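Local coordinates for protein guanine nucleotide exchange factor SRM1 (Saccharomyces cerevisiae, PDB 3OF7) that promotes exchange of GDP for GTP on the GTPases Gsp1 and Gsp2, binds chromatin, and supports nuclear export of mRNA and ribosomes, at residues A[34-39]-A[405-410]; A[42-47]-A[55-60]; A[401-406]-A[415-420]. All coordinates share one frame; numbering follows the deposited sequence. Where two conformers were deposited one is given.

Contact 1 of 3, residues A[34-39]-A[405-410]; sequences WGTGSM and ETYAVG
Trp-34 and Thr-36 meet the loop at residues 406-410 on either side of Gly-35, a worked example of how a corner in the chain lets two side chains grip one loop. The Trp-34 side chain leaves its backbone with CG set between N and the carbonyl carbon (chi1 69°). CB itself packs against the backbone of Arg-55, while CG lies 4.2 Å from Gly-410 CA. At CD1 the approach becomes tight: Gly-410 CA is 3.2 Å from it, a closeness possible because this glycine, which ends a type I turn begun at Tyr-407, carries no side chain. Tyr-407 O lies in the indole plane at the ring edge, 3.5 Å from CD1. Next, NE1 donates to Ala-408 O at 2.8 Å, but the bond is bent (122° at the hydrogen) and weak. Ser-444 OG also bonds to this oxygen, so two neighbouring strands of the closing blade both reach one loop carbonyl. Beyond CE2 the benzo ring leaves the turn, and its CE3 packs on Pro-56. Thr-36 supplies the second grip: OG1, anti to the carbonyl carbon, donates to Thr-406 O over 2.8 Å, tilted 23° from the carbonyl plane, and the two threonine side chains cross at about a right angle. Between Trp-34 and Thr-36 in the chain, Gly-35 CA makes a C-H...O contact with Tyr-407 O at 3.5 Å. Such an interblade contact belongs to the RCC1-type seven-bladed beta-propeller: here a loop of repeat 7 is seated against the blade in which the first and last parts of the domain share one sheet.

Contact 2 of 3, residues A[42-47]-A[55-60]; sequences LGLGPL and RPRLNP
Gly-43 and Leu-44 belong to an irregular turn that faces Asn-59 just beyond strand 56-58, with the CA atoms of Leu-44 and Asn-59 6.2 Å apart. Gly-43 takes a positive phi of 59°, a backbone shape that suits glycine. The setting is the first RCC1 repeat of the beta-propeller: strands 30-34 and 56-58 are neighbours in one blade, and the long excursion between them folds back on the outer strand. Leu-44 carries the apolar part, its side chain wedged between three partners. Its CD1 rests 3.9 Å from Arg-57 CG, on the aliphatic base of the arginine, whose chain is bent at chi2 and chi3. The charged end is engaged apart from the leucine, with NH1 bonded to Asn-50 OD1. The other branch, CD2, reaches Asn-59 CA at 3.9 Å and is equally distant from Pro-60 CD, 3.9 Å away. Leu-44 also touches Asn-50 and Val-53 of the same excursion. Polar fastening comes from Asn-59. Its chi1 of -167° sets CG anti to the backbone N, and from there ND2 donates to Gly-43 O over 2.9 Å, approaching from above the carbonyl plane. The opposite end of that amide is engaged too: Asn-59 OD1 accepts from Phe-61 N in an Asx turn, so the amide is held at both ends and its rotation is restrained.

Contact 3 of 3, residues A[401-406]-A[415-420]; sequences WGFGET and EDDTEV
Gly-402 and Thr-418 form an antiparallel hydrogen-bonded pair, the innermost shell of this contact. Gly-402 N donates to Thr-418 O over 2.9 Å, and Thr-418 N returns a bond of 2.9 Å to Gly-402 O. Where the pairing ends, a side chain takes over: Gly-404 N donates to Asp-417 OD1 at 2.9 Å, meeting the carboxylate on its anti side with a fairly straight N-H (159°). The torsion that sets Asp-417 CG anti to its carbonyl carbon (chi1 -57°) starts the side chain on its way to this bond. The same OD1 lies 3.3 Å from Phe-403 CD2, obliquely to the ring, whose plane is turned 53° from the carboxylate. Glu-405 N sits over the centre of one face of that phenyl ring. Thr-418 CG2 packs against Trp-401 CB at 4.2 Å. Further out, Trp-401 rests on Ser-389 and Ala-391, and Phe-403 on Met-342, placing the pair beside the neighbouring strand 388-393 of its blade and against a loop of the preceding repeat. Glu-405 OE1 and Glu-415 OE2 stand 4.5 Å apart at the ends of extended chains. This closeness of like charges may slightly raise the cost of ionising both, though both glutamates are exposed to solvent, whereas the donated N-H probably steadies Asp-417 as an anion.

In the fold
From the N terminus, strand 30-34 leads into 34-39, the first half of contact 1, whose partner arrives only after most of the propeller has been traced. Contact 2 closes early, a short loop within repeat 1, and is nested inside the long loop that contact 1 closes; the two touch where Arg-55 NH1 probably bonds, weakly, to Gly-410 O. Contact 3 opens at 401-406, shares Glu-405 and Thr-406 with contact 1, and closes at 415-420, so the loop it encloses is the one contact 1 seats on the blade of strand 30-34. Contacts 2 and 3 follow in series without touching. Contact 2 binds the closing blade's own excursion, contact 3 the loop of the neighbouring blade, and contact 1 joins the two blades.

Contact 1 of 3, residues A[34-39]-A[405-410]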
loop_
_atom_site.group_PDB
_atom_site.type_symbol
_atom_site.label_atom_id
_atom_site.label_comp_id
_atom_site.label_asym_id
_atom_site.label_seq_id
_atom_site.Cartn_x
_atom_site.Cartn_y
_atom_site.Cartn_z
ATOM N N TRP A 34 -7.921 12.596 -2.027
ATOM C CA TRP A 34 -7.977 13.219 -3.353
ATOM C C TRP A 34 -7.839 12.194 -4.474
ATOM O O TRP A 34 -7.445 11.050 -4.226
ATOM C CB TRP A 34 -6.920 14.323 -3.476
ATOM C CG TRP A 34 -5.479 13.846 -3.496
ATOM C CD1 TRP A 34 -4.707 13.617 -4.612
ATOM C CD2 TRP A 34 -4.642 13.566 -2.366
ATOM N NE1 TRP A 34 -3.443 13.211 -4.238
ATOM C CE2 TRP A 34 -3.374 13.176 -2.870
ATOM C CE3 TRP A 34 -4.836 13.605 -0.973
ATOM C CZ2 TRP A 34 -2.305 12.820 -2.031
ATOM C CZ3 TRP A 34 -3.769 13.259 -0.140
ATOM C CH2 TRP A 34 -2.521 12.865 -0.674
ATOM N N GLY A 35 -8.171 12.618 -5.697
ATOM C CA GLY A 35 -8.149 11.756 -6.882
ATOM C C GLY A 35 -9.566 11.493 -7.365
ATOM O O GLY A 35 -10.423 12.379 -7.309
ATOM N N THR A 36 -9.822 10.270 -7.817
ATOM C CA THR A 36 -11.131 9.897 -8.369
ATOM C C THR A 36 -11.838 8.893 -7.456
ATOM O O THR A 36 -11.237 7.912 -7.006
ATOM C CB THR A 36 -10.993 9.386 -9.828
ATOM O OG1 THR A 36 -10.471 10.451 -10.633
ATOM C CG2 THR A 36 -12.347 8.940 -10.419
ATOM N N GLY A 37 -13.110 9.164 -7.178
ATOM C CA GLY A 37 -13.893 8.353 -6.257
ATOM C C GLY A 37 -15.210 7.904 -6.858
ATOM O O GLY A 37 -16.246 7.942 -6.188
ATOM N N SER A 38 -15.166 7.464 -8.115
ATOM C CA SER A 38 -16.374 7.024 -8.833
ATOM C C SER A 38 -17.008 5.778 -8.198
ATOM O O SER A 38 -18.179 5.469 -8.448
ATOM C CB SER A 38 -16.054 6.778 -10.316
ATOM O OG SER A 38 -15.251 5.622 -10.481
ATOM N N MET A 39 -16.224 5.073 -7.383
ATOM C CA MET A 39 -16.678 3.869 -6.687
ATOM C C MET A 39 -16.667 4.096 -5.166
ATOM O O MET A 39 -16.527 3.151 -4.381
ATOM C CB MET A 39 -15.818 2.655 -7.090
ATOM C CG MET A 39 -16.034 2.171 -8.537
ATOM S SD MET A 39 -14.925 0.857 -9.126
ATOM C CE MET A 39 -13.379 1.754 -9.256
ATOM N N GLU A 405 -4.210 11.205 -15.135
ATOM C CA GLU A 405 -5.586 11.306 -15.632
ATOM C C GLU A 405 -6.681 11.236 -14.547
ATOM O O GLU A 405 -7.763 11.793 -14.710
ATOM C CB GLU A 405 -5.805 10.244 -16.710
ATOM C CG GLU A 405 -7.152 10.237 -17.394
ATOM C CD GLU A 405 -7.194 9.190 -18.489
ATOM O OE1 GLU A 405 -6.402 9.310 -19.446
ATOM O OE2 GLU A 405 -7.993 8.237 -18.380
ATOM N N THR A 406 -6.406 10.560 -13.440
ATOM C CA THR A 406 -7.411 10.462 -12.382
ATOM C C THR A 406 -7.156 11.440 -11.230
ATOM O O THR A 406 -7.882 11.424 -10.233
ATOM C CB THR A 406 -7.541 9.025 -11.844
ATOM O OG1 THR A 406 -6.236 8.489 -11.616
ATOM C CG2 THR A 406 -8.299 8.142 -12.855
ATOM N N TYR A 407 -6.137 12.287 -11.389
ATOM C CA TYR A 407 -5.775 13.348 -10.419
ATOM C C TYR A 407 -5.317 12.788 -9.073
ATOM O O TYR A 407 -5.332 13.490 -8.061
ATOM C CB TYR A 407 -6.927 14.355 -10.218
ATOM C CG TYR A 407 -7.541 14.829 -11.516
ATOM C CD1 TYR A 407 -6.906 15.802 -12.292
ATOM C CD2 TYR A 407 -8.742 14.290 -11.980
ATOM C CE1 TYR A 407 -7.455 16.234 -13.495
ATOM C CE2 TYR A 407 -9.302 14.716 -13.188
ATOM C CZ TYR A 407 -8.653 15.688 -13.933
ATOM O OH TYR A 407 -9.195 16.122 -15.121
ATOM N N ALA A 408 -4.900 11.524 -9.075
ATOM C CA ALA A 408 -4.450 10.848 -7.859
ATOM C C ALA A 408 -3.143 11.444 -7.324
ATOM O O ALA A 408 -2.787 11.236 -6.161
ATOM C CB ALA A 408 -4.290 9.353 -8.127
ATOM N N VAL A 409 -2.430 12.176 -8.178
ATOM C CA VAL A 409 -1.207 12.858 -7.765
ATOM C C VAL A 409 -1.495 14.152 -6.987
ATOM O O VAL A 409 -0.613 14.669 -6.300
ATOM C CB VAL A 409 -0.227 13.116 -8.951
ATOM C CG1 VAL A 409 0.247 11.796 -9.553
ATOM C CG2 VAL A 409 -0.870 14.004 -10.026
ATOM N N GLY A 410 -2.730 14.652 -7.087
ATOM C CA GLY A 410 -3.166 15.859 -6.355
ATOM C C GLY A 410 -2.401 17.117 -6.746
ATOM O O GLY A 410 -2.067 17.956 -5.896
#

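Contact 2 of 3, residues A[42-47]-A[55-60]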
loop_
_atom_site.group_PDB
_atom_site.type_symbol
_atom_site.label_atom_id
_atom_site.label_comp_id
_atom_site.label_asym_id
_atom_site.label_seq_id
_atom_site.Cartn_x
_atom_site.Cartn_y
_atom_site.Cartn_z
ATOM N N LEU A 42 -13.114 7.969 -2.250
ATOM C CA LEU A 42 -12.638 9.194 -1.601
ATOM C C LEU A 42 -13.180 9.368 -0.192
ATOM O O LEU A 42 -12.573 10.060 0.618
ATOM C CB LEU A 42 -12.948 10.435 -2.445
ATOM C CG LEU A 42 -12.259 10.559 -3.808
ATOM C CD1 LEU A 42 -12.699 11.839 -4.523
ATOM C CD2 LEU A 42 -10.736 10.508 -3.667
ATOM N N GLY A 43 -14.317 8.745 0.100
ATOM C CA GLY A 43 -14.933 8.882 1.418
ATOM C C GLY A 43 -15.264 10.315 1.764
ATOM O O GLY A 43 -15.189 10.716 2.922
ATOM N N LEU A 44 -15.614 11.095 0.746
ATOM C CA LEU A 44 -15.998 12.490 0.947
ATOM C C LEU A 44 -17.515 12.670 0.799
ATOM O O LEU A 44 -18.009 13.777 0.569
ATOM C CB LEU A 44 -15.215 13.406 0.004
ATOM C CG LEU A 44 -13.716 13.555 0.309
ATOM C CD1 LEU A 44 -12.992 14.235 -0.844
ATOM C CD2 LEU A 44 -13.452 14.295 1.618
ATOM N N GLY A 45 -18.247 11.569 0.949
ATOM C CA GLY A 45 -19.703 11.599 0.888
ATOM C C GLY A 45 -20.266 11.460 -0.518
ATOM O O GLY A 45 -19.510 11.309 -1.488
ATOM N N PRO A 46 -21.607 11.512 -0.630
ATOM C CA PRO A 46 -22.365 11.122 -1.826
ATOM C C PRO A 46 -22.420 12.120 -2.981
ATOM O O PRO A 46 -22.744 11.719 -4.101
ATOM C CB PRO A 46 -23.783 10.899 -1.279
ATOM C CG PRO A 46 -23.873 11.788 -0.093
ATOM C CD PRO A 46 -22.492 11.780 0.520
ATOM N N LEU A 47 -22.116 13.391 -2.721
ATOM C CA LEU A 47 -22.309 14.459 -3.719
ATOM C C LEU A 47 -21.415 14.302 -4.944
ATOM O O LEU A 47 -20.232 13.967 -4.815
ATOM C CB LEU A 47 -22.100 15.840 -3.089
ATOM C CG LEU A 47 -23.031 16.290 -1.957
ATOM C CD1 LEU A 47 -22.608 17.662 -1.431
ATOM C CD2 LEU A 47 -24.502 16.299 -2.387
ATOM N N ARG A 55 -7.036 18.096 -5.567
ATOM C CA ARG A 55 -6.055 18.488 -4.540
ATOM C C ARG A 55 -6.473 17.882 -3.207
ATOM O O ARG A 55 -7.665 17.666 -2.997
ATOM C CB ARG A 55 -6.027 20.019 -4.388
ATOM C CG ARG A 55 -5.464 20.796 -5.572
ATOM C CD ARG A 55 -4.001 20.497 -5.771
ATOM N NE ARG A 55 -3.315 21.544 -6.529
ATOM C CZ ARG A 55 -1.996 21.702 -6.539
ATOM N NH1 ARG A 55 -1.220 20.874 -5.840
ATOM N NH2 ARG A 55 -1.453 22.685 -7.249
ATOM N N PRO A 56 -5.507 17.618 -2.294
ATOM C CA PRO A 56 -5.848 17.052 -0.988
ATOM C C PRO A 56 -6.975 17.815 -0.300
ATOM O O PRO A 56 -6.883 19.031 -0.116
ATOM C CB PRO A 56 -4.542 17.191 -0.196
ATOM C CG PRO A 56 -3.483 17.061 -1.237
ATOM C CD PRO A 56 -4.045 17.760 -2.456
ATOM N N ARG A 57 -8.032 17.092 0.053
ATOM C CA ARG A 57 -9.219 17.674 0.653
ATOM C C ARG A 57 -9.368 17.131 2.065
ATOM O O ARG A 57 -9.396 15.911 2.267
ATOM C CB ARG A 57 -10.445 17.322 -0.195
ATOM C CG ARG A 57 -11.793 17.761 0.392
ATOM C CD ARG A 57 -12.150 19.196 -0.004
ATOM N NE ARG A 57 -12.202 19.366 -1.458
ATOM C CZ ARG A 57 -13.235 19.026 -2.223
ATOM N NH1 ARG A 57 -14.332 18.495 -1.688
ATOM N NH2 ARG A 57 -13.173 19.221 -3.531
ATOM N N LEU A 58 -9.455 18.030 3.043
ATOM C CA LEU A 58 -9.643 17.608 4.433
ATOM C C LEU A 58 -10.931 16.798 4.553
ATOM O O LEU A 58 -11.988 17.245 4.123
ATOM C CB LEU A 58 -9.666 18.827 5.359
ATOM C CG LEU A 58 -9.870 18.531 6.846
ATOM C CD1 LEU A 58 -8.635 17.853 7.441
ATOM C CD2 LEU A 58 -10.199 19.825 7.598
ATOM N N ASN A 59 -10.840 15.589 5.110
ATOM C CA ASN A 59 -12.008 14.731 5.198
ATOM C C ASN A 59 -12.828 15.095 6.438
ATOM O O ASN A 59 -12.361 14.887 7.570
ATOM C CB ASN A 59 -11.605 13.249 5.212
ATOM C CG ASN A 59 -12.782 12.328 4.990
ATOM O OD1 ASN A 59 -13.817 12.462 5.648
ATOM N ND2 ASN A 59 -12.637 11.385 4.055
ATOM N N PRO A 60 -14.048 15.647 6.230
ATOM C CA PRO A 60 -14.830 16.135 7.371
ATOM C C PRO A 60 -15.518 15.023 8.166
ATOM O O PRO A 60 -16.038 15.286 9.247
ATOM C CB PRO A 60 -15.865 17.057 6.719
ATOM C CG PRO A 60 -16.090 16.468 5.358
ATOM C CD PRO A 60 -14.779 15.797 4.953
#

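Contact 3 of 3, residues A[401-406]-A[415-420]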
loop_
_atom_site.group_PDB
_atom_site.type_symbol
_atom_site.label_atom_id
_atom_site.label_comp_id
_atom_site.label_asym_id
_atom_site.label_seq_id
_atom_site.Cartn_x
_atom_site.Cartn_y
_atom_site.Cartn_z
ATOM N N TRP A 401 3.932 11.697 -8.183
ATOM C CA TRP A 401 4.255 11.549 -9.594
ATOM C C TRP A 401 3.551 10.329 -10.174
ATOM O O TRP A 401 2.987 9.509 -9.434
ATOM C CB TRP A 401 5.768 11.437 -9.812
ATOM C CG TRP A 401 6.425 10.173 -9.269
ATOM C CD1 TRP A 401 6.800 9.071 -9.988
ATOM C CD2 TRP A 401 6.806 9.909 -7.908
ATOM N NE1 TRP A 401 7.393 8.143 -9.168
ATOM C CE2 TRP A 401 7.403 8.627 -7.884
ATOM C CE3 TRP A 401 6.690 10.628 -6.706
ATOM C CZ2 TRP A 401 7.894 8.047 -6.705
ATOM C CZ3 TRP A 401 7.175 10.052 -5.530
ATOM C CH2 TRP A 401 7.774 8.771 -5.540
ATOM N N GLY A 402 3.585 10.228 -11.498
ATOM C CA GLY A 402 2.990 9.101 -12.189
ATOM C C GLY A 402 1.774 9.492 -13.007
ATOM O O GLY A 402 1.670 10.618 -13.487
ATOM N N PHE A 403 0.873 8.531 -13.171
ATOM C CA PHE A 403 -0.325 8.683 -13.988
ATOM C C PHE A 403 -1.192 9.837 -13.482
ATOM O O PHE A 403 -1.525 9.896 -12.297
ATOM C CB PHE A 403 -1.102 7.370 -13.954
ATOM C CG PHE A 403 -2.268 7.313 -14.908
ATOM C CD1 PHE A 403 -3.522 6.927 -14.454
ATOM C CD2 PHE A 403 -2.107 7.620 -16.256
ATOM C CE1 PHE A 403 -4.615 6.849 -15.338
ATOM C CE2 PHE A 403 -3.174 7.533 -17.150
ATOM C CZ PHE A 403 -4.434 7.155 -16.687
ATOM N N GLY A 404 -1.543 10.757 -14.379
ATOM C CA GLY A 404 -2.222 11.987 -13.982
ATOM C C GLY A 404 -3.706 12.086 -14.276
ATOM O O GLY A 404 -4.391 12.954 -13.735
ATOM N N GLU A 405 -4.210 11.205 -15.135
ATOM C CA GLU A 405 -5.586 11.306 -15.632
ATOM C C GLU A 405 -6.681 11.236 -14.547
ATOM O O GLU A 405 -7.763 11.793 -14.710
ATOM C CB GLU A 405 -5.805 10.244 -16.710
ATOM C CG GLU A 405 -7.152 10.237 -17.394
ATOM C CD GLU A 405 -7.194 9.190 -18.489
ATOM O OE1 GLU A 405 -6.402 9.310 -19.446
ATOM O OE2 GLU A 405 -7.993 8.237 -18.380
ATOM N N THR A 406 -6.406 10.560 -13.440
ATOM C CA THR A 406 -7.411 10.462 -12.382
ATOM C C THR A 406 -7.156 11.440 -11.230
ATOM O O THR A 406 -7.882 11.424 -10.233
ATOM C CB THR A 406 -7.541 9.025 -11.844
ATOM O OG1 THR A 406 -6.236 8.489 -11.616
ATOM C CG2 THR A 406 -8.299 8.142 -12.855
ATOM N N GLU A 415 -4.348 16.903 -16.597
ATOM C CA GLU A 415 -4.467 15.452 -16.797
ATOM C C GLU A 415 -3.142 14.753 -17.120
ATOM O O GLU A 415 -3.018 13.537 -16.940
ATOM C CB GLU A 415 -5.490 15.134 -17.896
ATOM C CG GLU A 415 -6.929 15.221 -17.448
ATOM C CD GLU A 415 -7.906 14.749 -18.515
ATOM O OE1 GLU A 415 -8.863 15.492 -18.814
ATOM O OE2 GLU A 415 -7.717 13.638 -19.059
ATOM N N ASP A 416 -2.160 15.516 -17.595
ATOM C CA ASP A 416 -0.892 14.941 -18.062
ATOM C C ASP A 416 -0.147 14.248 -16.930
ATOM O O ASP A 416 -0.211 14.689 -15.775
ATOM C CB ASP A 416 0.002 16.011 -18.690
ATOM C CG ASP A 416 -0.734 16.862 -19.701
ATOM O OD1 ASP A 416 -1.369 17.857 -19.288
ATOM O OD2 ASP A 416 -0.678 16.530 -20.904
ATOM N N ASP A 417 0.551 13.166 -17.264
ATOM C CA ASP A 417 1.360 12.436 -16.284
ATOM C C ASP A 417 2.479 13.310 -15.724
ATOM O O ASP A 417 3.000 14.186 -16.423
ATOM C CB ASP A 417 1.939 11.166 -16.903
ATOM C CG ASP A 417 0.866 10.241 -17.465
ATOM O OD1 ASP A 417 -0.287 10.272 -16.979
ATOM O OD2 ASP A 417 1.183 9.476 -18.395
ATOM N N THR A 418 2.824 13.075 -14.455
ATOM C CA THR A 418 3.866 13.830 -13.766
ATOM C C THR A 418 5.159 13.020 -13.744
ATOM O O THR A 418 5.216 11.930 -13.164
ATOM C CB THR A 418 3.431 14.236 -12.336
ATOM O OG1 THR A 418 2.260 15.057 -12.401
ATOM C CG2 THR A 418 4.536 14.996 -11.625
ATOM N N GLU A 419 6.197 13.576 -14.369
ATOM C CA GLU A 419 7.422 12.828 -14.680
ATOM C C GLU A 419 8.336 12.505 -13.497
ATOM O O GLU A 419 8.942 11.432 -13.456
ATOM C CB GLU A 419 8.217 13.542 -15.778
ATOM C CG GLU A 419 9.342 12.703 -16.362
ATOM C CD GLU A 419 9.990 13.358 -17.572
ATOM O OE1 GLU A 419 9.960 14.603 -17.657
ATOM O OE2 GLU A 419 10.528 12.629 -18.429
ATOM N N VAL A 420 8.463 13.443 -12.564
ATOM C CA VAL A 420 9.358 13.289 -11.423
ATOM C C VAL A 420 8.606 13.682 -10.154
ATOM O O VAL A 420 7.594 14.370 -10.239
ATOM C CB VAL A 420 10.637 14.171 -11.555
ATOM C CG1 VAL A 420 11.531 13.664 -12.689
ATOM C CG2 VAL A 420 10.277 15.651 -11.761
#